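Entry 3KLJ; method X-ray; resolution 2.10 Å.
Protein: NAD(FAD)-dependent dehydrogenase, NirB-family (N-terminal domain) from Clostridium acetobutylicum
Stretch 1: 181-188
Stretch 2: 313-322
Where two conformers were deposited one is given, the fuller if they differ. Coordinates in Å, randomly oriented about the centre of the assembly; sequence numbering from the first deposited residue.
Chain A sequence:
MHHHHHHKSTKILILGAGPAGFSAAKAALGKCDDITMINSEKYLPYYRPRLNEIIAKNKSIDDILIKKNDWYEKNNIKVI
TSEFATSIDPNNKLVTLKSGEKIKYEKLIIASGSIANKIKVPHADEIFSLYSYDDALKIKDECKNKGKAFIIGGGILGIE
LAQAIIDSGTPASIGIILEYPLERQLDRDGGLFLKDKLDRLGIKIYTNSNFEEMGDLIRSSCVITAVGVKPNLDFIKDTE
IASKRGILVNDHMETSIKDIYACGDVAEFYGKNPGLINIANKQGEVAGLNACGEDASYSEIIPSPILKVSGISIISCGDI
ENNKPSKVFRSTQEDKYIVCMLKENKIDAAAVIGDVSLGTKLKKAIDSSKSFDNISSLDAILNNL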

# COMPACT_ATOMS: atom_id res chain seq x y z
N PRO A 181 14.90 5.68 -10.23
CA PRO A 181 13.66 5.20 -9.63
C PRO A 181 13.65 5.37 -8.10
O PRO A 181 14.71 5.60 -7.49
CB PRO A 181 13.67 3.71 -9.98
CG PRO A 181 15.16 3.36 -9.95
CD PRO A 181 15.84 4.58 -10.53
N LEU A 182 12.46 5.27 -7.52
CA LEU A 182 12.27 5.17 -6.07
C LEU A 182 12.70 6.43 -5.33
O LEU A 182 13.32 6.36 -4.26
CB LEU A 182 13.02 3.94 -5.54
CG LEU A 182 12.19 2.93 -4.75
CD1 LEU A 182 11.25 2.22 -5.73
CD2 LEU A 182 13.10 1.93 -4.02
N GLU A 183 12.34 7.58 -5.89
CA GLU A 183 12.84 8.87 -5.40
C GLU A 183 12.32 9.26 -4.01
O GLU A 183 12.82 10.21 -3.41
CB GLU A 183 12.55 9.98 -6.42
CG GLU A 183 11.15 10.59 -6.30
CD GLU A 183 10.07 9.81 -7.04
OE1 GLU A 183 10.32 8.65 -7.45
OE2 GLU A 183 8.97 10.38 -7.21
N ARG A 184 11.33 8.53 -3.52
CA ARG A 184 10.78 8.76 -2.18
C ARG A 184 11.56 7.98 -1.13
O ARG A 184 11.51 8.31 0.06
CB ARG A 184 9.31 8.36 -2.09
CG ARG A 184 8.40 8.91 -3.19
CD ARG A 184 7.04 8.26 -3.12
NE ARG A 184 6.10 9.03 -2.30
CZ ARG A 184 6.18 10.34 -2.11
NH1 ARG A 184 7.14 11.04 -2.69
NH2 ARG A 184 5.28 10.96 -1.34
N GLN A 185 12.28 6.95 -1.56
CA GLN A 185 12.98 6.05 -0.62
C GLN A 185 14.49 6.13 -0.72
O GLN A 185 15.20 5.77 0.22
CB GLN A 185 12.53 4.60 -0.84
CG GLN A 185 11.28 4.23 -0.05
CD GLN A 185 10.02 4.26 -0.87
OE1 GLN A 185 10.05 4.09 -2.10
NE2 GLN A 185 8.89 4.44 -0.21
N LEU A 186 14.98 6.61 -1.86
CA LEU A 186 16.40 6.63 -2.17
C LEU A 186 16.85 8.02 -2.59
O LEU A 186 16.07 8.78 -3.20
CB LEU A 186 16.66 5.66 -3.32
CG LEU A 186 17.20 4.24 -3.11
CD1 LEU A 186 17.33 3.81 -1.64
CD2 LEU A 186 16.47 3.20 -3.95
N ASP A 187 18.10 8.36 -2.30
CA ASP A 187 18.73 9.53 -2.95
C ASP A 187 19.06 9.18 -4.40
O ASP A 187 18.79 8.06 -4.85
CB ASP A 187 19.95 10.07 -2.17
CG ASP A 187 21.12 9.07 -2.08
OD1 ASP A 187 22.26 9.55 -1.87
OD2 ASP A 187 20.93 7.84 -2.20
N ARG A 188 19.62 10.14 -5.14
CA ARG A 188 19.89 9.93 -6.55
C ARG A 188 20.83 8.75 -6.76
O ARG A 188 20.55 7.86 -7.57
CB ARG A 188 20.46 11.20 -7.20
CG ARG A 188 20.85 11.01 -8.65
CD ARG A 188 21.49 12.28 -9.23
NE ARG A 188 21.93 12.06 -10.61
CZ ARG A 188 23.13 11.59 -10.95
NH1 ARG A 188 24.01 11.27 -10.01
NH2 ARG A 188 23.43 11.42 -12.24
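Stretch 2, residues 313-322: SIISCGDIEN

The shortest polar contact between the two stretches is a hydrogen bond from S316 OG to Q185 O, 2.6 Å long. Its direction is settled because a backbone carbonyl can only accept. S316 has chi1 at 179° (t) and its CA-to-CB bond points toward stretch 1, so the hydroxyl reaches the carbonyl directly, while Q185 CB lies 3.7 Å from the same S316 OG.

The second direct polar link is a salt bridge, with R184 NH1 3.0 Å from E321 OE2. The CA-to-CB bond of R184 points away from stretch 2, but chi1 (m) and chi2 (t) followed by chi3 near 92° bring the end of the side chain back within reach. E321 is extended, with chi1 and chi2 both t, and its carboxylate meets the guanidinium obliquely. The same carboxylate also has a like-charged neighbour, since E183 OE2 is 4.4 Å from E321 OE1; the arginine offsets part of this negative charge.

Between these two links, a water joins the backbones. It donates to R184 O at 2.5 Å and accepts from E321 N at 2.7 Å; the CA atoms of R184 and E321 are 5.2 Å apart here. In the other close pair, Q185 CA and S316 CA are separated by 5.5 Å.

Stretch 2 opens on a strand that began earlier in the chain and continues to C317, then leaves it through G318, whose phi of 78° is a value that favours glycine. Stretch 1 up to D187 is irregular, so no sheet pairing joins the two. Its bend is held by L182 O, which accepts from Q185 N at 3.0 Å and from L186 N at 2.9 Å. D187 then caps the helix that follows.

The strand's alternation decides which side chains take part: I314 and S316 point their CA-to-CB bonds toward stretch 1, whereas I315 and C317 point away. I314 supplies the apolar contact, its CD1 lying 3.7 Å from L182 CD2 and 4.3 Å from L186 CD2, so one methyl group touches both leucines. Past the turn, I320 points toward stretch 1 again and packs largely on backbone: its CG2 is 3.6 Å from L186 C and from D187 N, and its CG1 is 3.7 Å from Q185 O. The aliphatic stem of E321 packs in the same way, with E321 CG 3.3 Å from E183 O. E321 has the largest covered area of any residue here, 78 Å² of the 430 Å² buried in total.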

# COMPACT_ATOMS: atom_id res chain seq x y z
N SER A 313 17.20 -6.18 -1.88
CA SER A 313 16.48 -5.76 -0.69
C SER A 313 16.75 -4.31 -0.34
O SER A 313 17.89 -3.85 -0.44
CB SER A 313 16.90 -6.63 0.48
OG SER A 313 18.29 -6.47 0.73
N ILE A 314 15.71 -3.60 0.11
CA ILE A 314 15.84 -2.17 0.44
C ILE A 314 15.16 -1.84 1.76
O ILE A 314 14.03 -2.24 1.98
CB ILE A 314 15.23 -1.26 -0.66
CG1 ILE A 314 16.02 -1.39 -1.96
CG2 ILE A 314 15.21 0.21 -0.20
CD1 ILE A 314 15.29 -0.90 -3.16
N ILE A 315 15.85 -1.12 2.63
CA ILE A 315 15.16 -0.48 3.74
C ILE A 315 15.46 1.02 3.75
O ILE A 315 16.61 1.44 3.61
CB ILE A 315 15.38 -1.15 5.16
CG1 ILE A 315 16.40 -0.39 6.00
CG2 ILE A 315 15.72 -2.65 5.08
CD1 ILE A 315 15.75 0.53 6.98
N SER A 316 14.40 1.81 3.89
CA SER A 316 14.51 3.26 3.84
C SER A 316 13.79 3.84 5.04
O SER A 316 12.69 3.41 5.38
CB SER A 316 13.90 3.80 2.53
OG SER A 316 13.99 5.21 2.49
N CYS A 317 14.42 4.85 5.66
CA CYS A 317 13.91 5.42 6.90
C CYS A 317 14.02 6.94 6.93
O CYS A 317 15.07 7.50 6.65
CB CYS A 317 14.63 4.83 8.10
SG CYS A 317 13.95 5.35 9.70
N GLY A 318 12.92 7.58 7.31
CA GLY A 318 12.88 9.03 7.44
C GLY A 318 12.77 9.72 6.10
O GLY A 318 12.77 9.07 5.05
N ASP A 319 12.67 11.05 6.14
CA ASP A 319 12.50 11.88 4.95
C ASP A 319 13.77 11.95 4.10
O ASP A 319 14.58 12.86 4.26
CB ASP A 319 12.03 13.28 5.35
CG ASP A 319 11.88 14.23 4.17
OD1 ASP A 319 11.35 13.81 3.11
OD2 ASP A 319 12.28 15.41 4.30
N ILE A 320 13.95 10.96 3.22
CA ILE A 320 15.08 10.93 2.29
C ILE A 320 14.92 11.97 1.17
O ILE A 320 15.88 12.67 0.83
CB ILE A 320 15.28 9.52 1.66
CG1 ILE A 320 15.61 8.46 2.72
CG2 ILE A 320 16.36 9.54 0.59
CD1 ILE A 320 17.07 8.44 3.18
N GLU A 321 13.72 12.06 0.60
CA GLU A 321 13.51 12.86 -0.62
C GLU A 321 13.87 14.35 -0.50
O GLU A 321 14.53 14.90 -1.38
CB GLU A 321 12.08 12.69 -1.15
CG GLU A 321 11.87 13.29 -2.53
CD GLU A 321 10.44 13.14 -3.04
OE1 GLU A 321 10.23 13.38 -4.25
OE2 GLU A 321 9.54 12.80 -2.25
N ASN A 322 13.43 14.98 0.59
CA ASN A 322 13.65 16.42 0.76
C ASN A 322 14.57 16.76 1.94
O ASN A 322 14.53 17.87 2.47
CB ASN A 322 12.31 17.15 0.91
CG ASN A 322 11.38 16.92 -0.27
OD1 ASN A 322 10.19 16.68 -0.08
ND2 ASN A 322 11.92 16.98 -1.49
O HOH W 1 11.69 10.42 1.38